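Local coordinates for uncharacterized protein YhfS (PDB 4J8L), which is of unknown function but carries pyridoxal 5'-phosphate covalently bound to a lysine, and may act as a cysteine synthase-like enzyme, at residues 27-32 / 52-57; 92-97 / 118-123; 247-252 / 340-345. All coordinates share one frame; numbering follows the deposited sequence. Where two conformers were deposited one is given.

The three contacts lie well apart, with centres 31 to 38 Å from one another, and no two hold the same pair of elements. Contact 1, early in the sequence, is partly buried and peripheral. There the end of helix 11-28 meets helix 50-62, and one arginine does most of the work. Contact 2 is buried at the edge of the seven-stranded mixed sheet, where backbone bonds, a histidine ring and a phenylalanine ring are combined. Contact 3, also buried, joins the long helix 229-261 to the turn after strand 337-341 of the smaller antiparallel sheet. Its chemistry is mainly that of amides, with an arginine and a bridging water.

Contact 1: residues 27-32 / 52-57; sequences RHFPGS and TQRVEQ. With ACY (acetic acid), chain D.
R54 of helix 50-62 reaches H28 and F29, where helix 11-28 gives way to the bend before helix 31-34. The polar link is one hydrogen bond. R54 NH1 donates to H28 O at 2.6 Å, with a bent N-H...O angle of 132°. The oxygen lies in the guanidinium plane, at its edge, and the donor is tilted 17° from the carbonyl plane. The arginine chain is extended from CG to NE, which carries NE away from helix 50-62, and NH1 is the nitrogen that meets this backbone oxygen. Its NE donates to OXT of a bound acetic acid at 3.2 Å. That molecule probably comes from the crystallisation liquor and is also bonded to R50. R54 NH2 makes a salt bridge with E33, so all three guanidinium nitrogens have partners.

The bend between helices 11-28 and 31-34 thus packs on helix 50-62 at the periphery of the chain. Helix 50-62 turns R54 and Q57 toward the bend, while V55 faces helix 229-261 and packs on A232 and L236.

The apolar part centres on the F29 ring. R54 CD lies over one face, 3.6 Å above the plane and displaced toward the rim, in a CH-pi contact. R54 CB touches F29 CZ at 3.5 Å. V55 CG2 meets the same CZ at the ring edge, 4.0 Å away. The guanidinium carbon is too far from the ring for more than a weak cation-pi attraction. F34 adds an edge-to-face contact to F29.

H28 packs on Q57. Its CD2 comes within 3.7 Å of Q57 OE1, with the imidazole and amide planes 55° apart. H28 ND1 is turned to its own helix and bonds to S24 O.

Contact 2: residues 92-97 / 118-123; sequences RLLVHD and VDFNDL
H96 ND1 accepts a hydrogen bond from F120 N at 2.9 Å, nearly straight at 164°, with the donor tilted from the imidazole plane. H96 ends strand 92-96, and F120 lies in the turn after strand 114-118, the neighbouring parallel strand at the edge of the mixed sheet. This seven-stranded sheet is consistent with the large domain of fold-type I PLP enzymes. The two strands belong to a beta-alpha-beta crossover through helix 102-111. At the strand ends, V118 N donates to V95 O at 3.2 Å, and D97 N makes a weak bond to V118 O.

CG of H96 is anti to the backbone N (chi1 175°), and the imidazole lies side by side with the D119 side chain. D119 OD1 comes within 3.2 Å of H96 CE1, at the ring edge. The same OD1 accepts from N121 N, closing an Asx turn at the start of the type I turn D119-D122. H96 NE2 bonds to D149, which also receives N121 ND2. The histidine is thus held through both ring nitrogens, and its rotation is probably fixed.

Packing continues along the F120 ring. H96 CB sits over the ring centre, 3.5 Å above the plane, as a CH-pi contact. Further back along the strand, L94 CD1 touches V118 CG1 at 3.7 Å, while L94 CD2 meets F120 CE1 tip to tip at 4.0 Å.

Contact 3: residues 247-252 / 340-345; sequences AVQAGV and INPNRS
A type II' beta turn, P342 to S345, follows strand 337-341 of the antiparallel sheet and packs against helix 229-261 through Q249 and V252. Q249 carries the polar part. Its CG is anti to the backbone N (chi1 176°) and the chain beyond is extended, which brings CD to the turn. Q249 OE1 accepts from R344 NH1 at 2.9 Å, in the carbonyl plane and on a lone pair, with a bent N-H...O angle of 131°. The arginine chain folds back at chi2 and chi3 to reach it. A water lies 2.7 Å from Q249 OE1, within reach of N343 OD1 as well, and accepts from R344 NH2. Q249 NE2 lies 2.9 Å from N341 OD1, but the angle is too poor for a hydrogen bond.

Here the long helix meets the C-terminal region of the fold. The turn is shaped from within: N341 OD1 accepts from N343 N as an Asx turn, and P342 O takes both S345 N and S345 OG. N341 ND2 bonds to E310, and N343 ND2 to P316 O.

An alanine at Q249 would probably leave R344 NH1 without this acceptor and the water less firmly held.

V252 supplies the apolar part. Its CG1 touches P342 CB at 3.8 Å, the two side chains running in opposite directions, and its CG2 rests 3.5 Å from S345 O.

Contact 1: residues 27-32 / 52-57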
loop_
_atom_site.group_PDB
_atom_site.type_symbol
_atom_site.label_atom_id
_atom_site.label_comp_id
_atom_site.label_asym_id
_atom_site.label_seq_id
_atom_site.Cartn_x
_atom_site.Cartn_y
_atom_site.Cartn_z
ATOM N N ARG A 27 -5.572 -18.508 -17.616
ATOM C CA ARG A 27 -5.497 -19.887 -17.153
ATOM C C ARG A 27 -6.631 -20.255 -16.202
ATOM O O ARG A 27 -6.839 -21.431 -15.900
ATOM C CB ARG A 27 -4.133 -20.148 -16.512
ATOM C CG ARG A 27 -3.043 -20.401 -17.543
ATOM C CD ARG A 27 -1.712 -20.777 -16.903
ATOM N NE ARG A 27 -1.056 -19.632 -16.302
ATOM C CZ ARG A 27 -1.029 -19.391 -14.993
ATOM N NH1 ARG A 27 -1.608 -20.238 -14.150
ATOM N NH2 ARG A 27 -0.409 -18.318 -14.527
ATOM N N HIS A 28 -7.366 -19.246 -15.744
ATOM C CA HIS A 28 -8.461 -19.455 -14.798
ATOM C C HIS A 28 -9.836 -19.126 -15.363
ATOM O O HIS A 28 -10.845 -19.518 -14.778
ATOM C CB HIS A 28 -8.227 -18.645 -13.514
ATOM C CG HIS A 28 -7.098 -19.162 -12.684
ATOM N ND1 HIS A 28 -5.785 -18.791 -12.892
ATOM C CD2 HIS A 28 -7.080 -20.054 -11.663
ATOM C CE1 HIS A 28 -5.011 -19.426 -12.027
ATOM N NE2 HIS A 28 -5.772 -20.191 -11.268
ATOM N N PHE A 29 -9.871 -18.399 -16.480
ATOM C CA PHE A 29 -11.123 -18.025 -17.144
ATOM C C PHE A 29 -11.077 -18.411 -18.619
ATOM O O PHE A 29 -10.329 -17.804 -19.375
ATOM C CB PHE A 29 -11.319 -16.498 -17.145
ATOM C CG PHE A 29 -11.740 -15.908 -15.820
ATOM C CD1 PHE A 29 -13.080 -15.718 -15.525
ATOM C CD2 PHE A 29 -10.788 -15.494 -14.903
ATOM C CE1 PHE A 29 -13.468 -15.150 -14.313
ATOM C CE2 PHE A 29 -11.166 -14.928 -13.690
ATOM C CZ PHE A 29 -12.508 -14.752 -13.399
ATOM N N PRO A 30 -11.894 -19.395 -19.049
ATOM C CA PRO A 30 -12.141 -19.518 -20.494
ATOM C C PRO A 30 -12.632 -18.152 -20.983
ATOM O O PRO A 30 -13.329 -17.470 -20.232
ATOM C CB PRO A 30 -13.266 -20.555 -20.567
ATOM C CG PRO A 30 -13.101 -21.380 -19.315
ATOM C CD PRO A 30 -12.670 -20.366 -18.264
ATOM N N GLY A 31 -12.259 -17.746 -22.192
ATOM C CA GLY A 31 -12.556 -16.397 -22.659
ATOM C C GLY A 31 -14.008 -15.980 -22.521
ATOM O O GLY A 31 -14.305 -14.869 -22.079
ATOM N N SER A 32 -14.924 -16.871 -22.885
ATOM C CA SER A 32 -16.341 -16.532 -22.816
ATOM C C SER A 32 -16.758 -16.250 -21.375
ATOM O O SER A 32 -17.618 -15.402 -21.125
ATOM C CB SER A 32 -17.206 -17.634 -23.422
ATOM O OG SER A 32 -17.083 -18.826 -22.671
ATOM N N THR A 52 -16.014 -14.555 -8.156
ATOM C CA THR A 52 -15.170 -14.061 -7.071
ATOM C C THR A 52 -14.133 -15.111 -6.663
ATOM O O THR A 52 -12.960 -14.782 -6.465
ATOM C CB THR A 52 -16.020 -13.586 -5.884
ATOM O OG1 THR A 52 -16.883 -12.534 -6.342
ATOM C CG2 THR A 52 -15.129 -13.043 -4.742
ATOM N N GLN A 53 -14.559 -16.371 -6.566
ATOM C CA GLN A 53 -13.614 -17.444 -6.288
ATOM C C GLN A 53 -12.514 -17.453 -7.344
ATOM O O GLN A 53 -11.332 -17.486 -7.008
ATOM C CB GLN A 53 -14.292 -18.814 -6.242
ATOM C CG GLN A 53 -13.293 -19.932 -5.947
ATOM C CD GLN A 53 -13.866 -21.330 -6.095
ATOM O OE1 GLN A 53 -14.643 -21.614 -7.010
ATOM N NE2 GLN A 53 -13.474 -22.220 -5.192
ATOM N N ARG A 54 -12.908 -17.404 -8.617
ATOM C CA ARG A 54 -11.931 -17.454 -9.704
ATOM C C ARG A 54 -10.925 -16.311 -9.591
ATOM O O ARG A 54 -9.725 -16.507 -9.779
ATOM C CB ARG A 54 -12.615 -17.383 -11.070
ATOM C CG ARG A 54 -13.389 -18.606 -11.458
ATOM C CD ARG A 54 -13.921 -18.470 -12.885
ATOM N NE ARG A 54 -14.769 -19.590 -13.272
ATOM C CZ ARG A 54 -14.350 -20.630 -13.980
ATOM N NH1 ARG A 54 -13.090 -20.693 -14.385
ATOM N NH2 ARG A 54 -15.194 -21.605 -14.291
ATOM N N VAL A 55 -11.423 -15.111 -9.308
ATOM C CA VAL A 55 -10.553 -13.950 -9.177
ATOM C C VAL A 55 -9.579 -14.158 -8.024
ATOM O O VAL A 55 -8.392 -13.852 -8.130
ATOM C CB VAL A 55 -11.358 -12.633 -8.993
ATOM C CG1 VAL A 55 -10.431 -11.486 -8.568
ATOM C CG2 VAL A 55 -12.093 -12.272 -10.279
ATOM N N GLU A 56 -10.080 -14.708 -6.925
ATOM C CA GLU A 56 -9.219 -15.007 -5.783
ATOM C C GLU A 56 -8.126 -16.004 -6.166
ATOM O O GLU A 56 -6.971 -15.837 -5.762
ATOM C CB GLU A 56 -10.053 -15.489 -4.591
ATOM C CG GLU A 56 -10.852 -14.340 -3.981
ATOM C CD GLU A 56 -11.973 -14.794 -3.066
ATOM O OE1 GLU A 56 -12.345 -15.987 -3.102
ATOM O OE2 GLU A 56 -12.476 -13.939 -2.296
ATOM N N GLN A 57 -8.478 -17.004 -6.978
ATOM C CA GLN A 57 -7.490 -17.953 -7.478
ATOM C C GLN A 57 -6.438 -17.246 -8.327
ATOM O O GLN A 57 -5.248 -17.552 -8.240
ATOM C CB GLN A 57 -8.162 -19.084 -8.274
ATOM C CG GLN A 57 -8.959 -20.041 -7.381
ATOM C CD GLN A 57 -9.809 -21.002 -8.176
ATOM O OE1 GLN A 57 -9.792 -20.987 -9.404
ATOM N NE2 GLN A 57 -10.560 -21.848 -7.478
HETATM C C ACY D . -18.777 -19.432 -13.404
HETATM O O ACY D . -19.992 -19.129 -13.389
HETATM O OXT ACY D . -17.845 -18.595 -13.399
HETATM C CH3 ACY D . -18.414 -20.886 -13.425
#

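Contact 2: residues 92-97 / 118-123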
loop_
_atom_site.group_PDB
_atom_site.type_symbol
_atom_site.label_atom_id
_atom_site.label_comp_id
_atom_site.label_asym_id
_atom_site.label_seq_id
_atom_site.Cartn_x
_atom_site.Cartn_y
_atom_site.Cartn_z
ATOM N N ARG A 92 -0.182 -11.645 21.955
ATOM C CA ARG A 92 0.933 -10.714 21.831
ATOM C C ARG A 92 1.373 -10.531 20.388
ATOM O O ARG A 92 1.724 -11.494 19.702
ATOM C CB ARG A 92 2.101 -11.180 22.707
ATOM C CG ARG A 92 1.721 -11.323 24.173
ATOM C CD ARG A 92 2.570 -12.368 24.890
ATOM N NE ARG A 92 3.962 -11.954 25.034
ATOM C CZ ARG A 92 4.381 -11.038 25.904
ATOM N NH1 ARG A 92 3.512 -10.428 26.701
ATOM N NH2 ARG A 92 5.669 -10.725 25.973
ATOM N N LEU A 93 1.340 -9.282 19.936
ATOM C CA LEU A 93 1.684 -8.944 18.558
ATOM C C LEU A 93 2.968 -8.131 18.513
ATOM O O LEU A 93 3.091 -7.105 19.182
ATOM C CB LEU A 93 0.548 -8.149 17.902
ATOM C CG LEU A 93 0.831 -7.650 16.483
ATOM C CD1 LEU A 93 0.837 -8.815 15.483
ATOM C CD2 LEU A 93 -0.170 -6.573 16.063
ATOM N N LEU A 94 3.932 -8.594 17.727
ATOM C CA LEU A 94 5.168 -7.846 17.544
ATOM C C LEU A 94 5.001 -6.776 16.457
ATOM O O LEU A 94 4.508 -7.058 15.360
ATOM C CB LEU A 94 6.313 -8.786 17.178
ATOM C CG LEU A 94 7.670 -8.109 16.983
ATOM C CD1 LEU A 94 8.359 -7.890 18.322
ATOM C CD2 LEU A 94 8.559 -8.914 16.051
ATOM N N VAL A 95 5.405 -5.550 16.775
ATOM C CA VAL A 95 5.412 -4.462 15.806
ATOM C C VAL A 95 6.730 -3.687 15.850
ATOM O O VAL A 95 7.486 -3.751 16.831
ATOM C CB VAL A 95 4.239 -3.461 16.021
ATOM C CG1 VAL A 95 2.898 -4.140 15.802
ATOM C CG2 VAL A 95 4.311 -2.853 17.409
ATOM N N HIS A 96 6.987 -2.954 14.772
ATOM C CA HIS A 96 8.180 -2.128 14.642
ATOM C C HIS A 96 8.106 -0.908 15.564
ATOM O O HIS A 96 7.016 -0.440 15.898
ATOM C CB HIS A 96 8.306 -1.701 13.175
ATOM C CG HIS A 96 9.420 -0.738 12.895
ATOM N ND1 HIS A 96 10.687 -0.880 13.418
ATOM C CD2 HIS A 96 9.456 0.368 12.114
ATOM C CE1 HIS A 96 11.454 0.105 12.981
ATOM N NE2 HIS A 96 10.729 0.876 12.188
ATOM N N ASP A 97 9.270 -0.406 15.976
ATOM C CA ASP A 97 9.362 0.782 16.828
ATOM C C ASP A 97 9.170 2.055 16.014
ATOM O O ASP A 97 10.126 2.771 15.718
ATOM C CB ASP A 97 10.707 0.804 17.565
ATOM C CG ASP A 97 10.787 1.894 18.627
ATOM O OD1 ASP A 97 9.761 2.543 18.924
ATOM O OD2 ASP A 97 11.889 2.090 19.181
ATOM N N VAL A 118 9.959 -3.550 18.804
ATOM C CA VAL A 118 11.399 -3.639 18.584
ATOM C C VAL A 118 11.745 -2.910 17.283
ATOM O O VAL A 118 10.905 -2.788 16.390
ATOM C CB VAL A 118 11.876 -5.112 18.526
ATOM C CG1 VAL A 118 11.291 -5.811 17.304
ATOM C CG2 VAL A 118 13.403 -5.191 18.524
ATOM N N ASP A 119 12.970 -2.404 17.187
ATOM C CA ASP A 119 13.421 -1.708 15.982
ATOM C C ASP A 119 13.732 -2.717 14.871
ATOM O O ASP A 119 14.749 -3.401 14.931
ATOM C CB ASP A 119 14.678 -0.895 16.319
ATOM C CG ASP A 119 15.030 0.128 15.251
ATOM O OD1 ASP A 119 14.414 0.110 14.172
ATOM O OD2 ASP A 119 15.941 0.950 15.500
ATOM N N PHE A 120 12.871 -2.809 13.857
ATOM C CA PHE A 120 13.099 -3.743 12.750
ATOM C C PHE A 120 14.371 -3.403 11.971
ATOM O O PHE A 120 14.848 -4.202 11.167
ATOM C CB PHE A 120 11.916 -3.762 11.770
ATOM C CG PHE A 120 10.676 -4.435 12.295
ATOM C CD1 PHE A 120 10.622 -4.961 13.579
ATOM C CD2 PHE A 120 9.556 -4.552 11.476
ATOM C CE1 PHE A 120 9.468 -5.579 14.046
ATOM C CE2 PHE A 120 8.403 -5.167 11.933
ATOM C CZ PHE A 120 8.355 -5.681 13.217
ATOM N N ASN A 121 14.908 -2.207 12.197
ATOM C CA ASN A 121 16.122 -1.777 11.514
ATOM C C ASN A 121 17.354 -2.428 12.128
ATOM O O ASN A 121 18.457 -2.326 11.591
ATOM C CB ASN A 121 16.259 -0.252 11.553
ATOM C CG ASN A 121 15.176 0.452 10.759
ATOM O OD1 ASN A 121 14.941 0.139 9.589
ATOM N ND2 ASN A 121 14.505 1.406 11.396
ATOM N N ASP A 122 17.152 -3.090 13.265
ATOM C CA ASP A 122 18.216 -3.801 13.963
ATOM C C ASP A 122 17.819 -5.267 14.035
ATOM O O ASP A 122 17.087 -5.669 14.939
ATOM C CB ASP A 122 18.377 -3.231 15.377
ATOM C CG ASP A 122 19.542 -3.847 16.145
ATOM O OD1 ASP A 122 20.103 -4.872 15.704
ATOM O OD2 ASP A 122 19.887 -3.299 17.215
ATOM N N LEU A 123 18.295 -6.063 13.081
ATOM C CA LEU A 123 17.904 -7.465 12.998
ATOM C C LEU A 123 18.344 -8.262 14.226
ATOM O O LEU A 123 17.672 -9.209 14.630
ATOM C CB LEU A 123 18.444 -8.109 11.719
ATOM C CG LEU A 123 17.784 -7.649 10.421
ATOM C CD1 LEU A 123 18.323 -8.435 9.237
ATOM C CD2 LEU A 123 16.281 -7.803 10.528
#

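Contact 3: residues 247-252 / 340-345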
loop_
_atom_site.group_PDB
_atom_site.type_symbol
_atom_site.label_atom_id
_atom_site.label_comp_id
_atom_site.label_asym_id
_atom_site.label_seq_id
_atom_site.Cartn_x
_atom_site.Cartn_y
_atom_site.Cartn_z
ATOM N N ALA A 247 4.795 2.649 -12.957
ATOM C CA ALA A 247 6.167 2.765 -13.436
ATOM C C ALA A 247 6.311 4.086 -14.169
ATOM O O ALA A 247 7.344 4.737 -14.089
ATOM C CB ALA A 247 6.526 1.615 -14.345
ATOM N N VAL A 248 5.263 4.481 -14.885
ATOM C CA VAL A 248 5.277 5.776 -15.556
ATOM C C VAL A 248 5.402 6.872 -14.490
ATOM O O VAL A 248 6.189 7.811 -14.638
ATOM C CB VAL A 248 3.998 5.989 -16.395
ATOM C CG1 VAL A 248 3.894 7.446 -16.863
ATOM C CG2 VAL A 248 3.984 5.055 -17.606
ATOM N N GLN A 249 4.645 6.727 -13.407
ATOM C CA GLN A 249 4.656 7.718 -12.329
ATOM C C GLN A 249 6.020 7.775 -11.654
ATOM O O GLN A 249 6.503 8.858 -11.293
ATOM C CB GLN A 249 3.579 7.419 -11.280
ATOM C CG GLN A 249 3.612 8.385 -10.090
ATOM C CD GLN A 249 2.636 8.023 -8.989
ATOM O OE1 GLN A 249 1.523 7.576 -9.248
ATOM N NE2 GLN A 249 3.047 8.237 -7.744
ATOM N N ALA A 250 6.634 6.611 -11.460
ATOM C CA ALA A 250 7.941 6.555 -10.808
ATOM C C ALA A 250 8.969 7.324 -11.627
ATOM O O ALA A 250 9.825 8.012 -11.069
ATOM C CB ALA A 250 8.386 5.112 -10.595
ATOM N N GLY A 251 8.871 7.212 -12.949
ATOM C CA GLY A 251 9.724 7.965 -13.848
ATOM C C GLY A 251 9.505 9.465 -13.738
ATOM O O GLY A 251 10.468 10.245 -13.734
ATOM N N VAL A 252 8.240 9.870 -13.667
ATOM C CA VAL A 252 7.887 11.283 -13.479
ATOM C C VAL A 252 8.497 11.827 -12.185
ATOM O O VAL A 252 9.106 12.900 -12.173
ATOM C CB VAL A 252 6.356 11.471 -13.469
ATOM C CG1 VAL A 252 5.964 12.846 -12.963
ATOM C CG2 VAL A 252 5.792 11.243 -14.869
ATOM N N ILE A 340 4.031 15.946 -2.690
ATOM C CA ILE A 340 3.459 15.894 -4.036
ATOM C C ILE A 340 3.442 14.466 -4.557
ATOM O O ILE A 340 4.490 13.823 -4.636
ATOM C CB ILE A 340 4.246 16.754 -5.039
ATOM C CG1 ILE A 340 4.234 18.221 -4.621
ATOM C CG2 ILE A 340 3.611 16.656 -6.441
ATOM C CD1 ILE A 340 5.036 19.105 -5.551
ATOM N N ASN A 341 2.248 13.976 -4.887
ATOM C CA ASN A 341 2.106 12.685 -5.561
ATOM C C ASN A 341 1.644 12.997 -6.975
ATOM O O ASN A 341 0.502 13.419 -7.179
ATOM C CB ASN A 341 1.084 11.818 -4.834
ATOM C CG ASN A 341 1.023 10.394 -5.381
ATOM O OD1 ASN A 341 1.270 10.159 -6.561
ATOM N ND2 ASN A 341 0.686 9.442 -4.514
ATOM N N PRO A 342 2.535 12.817 -7.956
ATOM C CA PRO A 342 2.195 13.202 -9.334
ATOM C C PRO A 342 0.976 12.478 -9.912
ATOM O O PRO A 342 0.415 12.964 -10.891
ATOM C CB PRO A 342 3.446 12.804 -10.122
ATOM C CG PRO A 342 4.558 12.865 -9.108
ATOM C CD PRO A 342 3.925 12.335 -7.851
ATOM N N ASN A 343 0.588 11.338 -9.346
ATOM C CA ASN A 343 -0.500 10.568 -9.925
ATOM C C ASN A 343 -0.257 10.352 -11.420
ATOM O O ASN A 343 0.815 9.887 -11.787
ATOM C CB ASN A 343 -1.864 11.197 -9.618
ATOM C CG ASN A 343 -2.245 11.054 -8.145
ATOM O OD1 ASN A 343 -1.977 10.023 -7.530
ATOM N ND2 ASN A 343 -2.868 12.084 -7.579
ATOM N N ARG A 344 -1.204 10.733 -12.274
ATOM C CA ARG A 344 -1.081 10.443 -13.708
ATOM C C ARG A 344 -0.450 11.590 -14.506
ATOM O O ARG A 344 -0.357 11.506 -15.742
ATOM C CB ARG A 344 -2.447 10.103 -14.323
ATOM C CG ARG A 344 -3.260 9.058 -13.560
ATOM C CD ARG A 344 -2.802 7.619 -13.836
ATOM N NE ARG A 344 -1.495 7.289 -13.250
ATOM C CZ ARG A 344 -1.268 7.097 -11.954
ATOM N NH1 ARG A 344 -0.046 6.787 -11.542
ATOM N NH2 ARG A 344 -2.245 7.229 -11.067
ATOM N N SER A 345 -0.040 12.645 -13.812
ATOM C CA SER A 345 0.528 13.822 -14.475
ATOM C C SER A 345 2.003 13.635 -14.815
ATOM O O SER A 345 2.657 12.703 -14.342
ATOM C CB SER A 345 0.363 15.061 -13.594
ATOM O OG SER A 345 1.222 15.000 -12.476
HETATM O O HOH W 1 -0.967 7.474 -8.171
#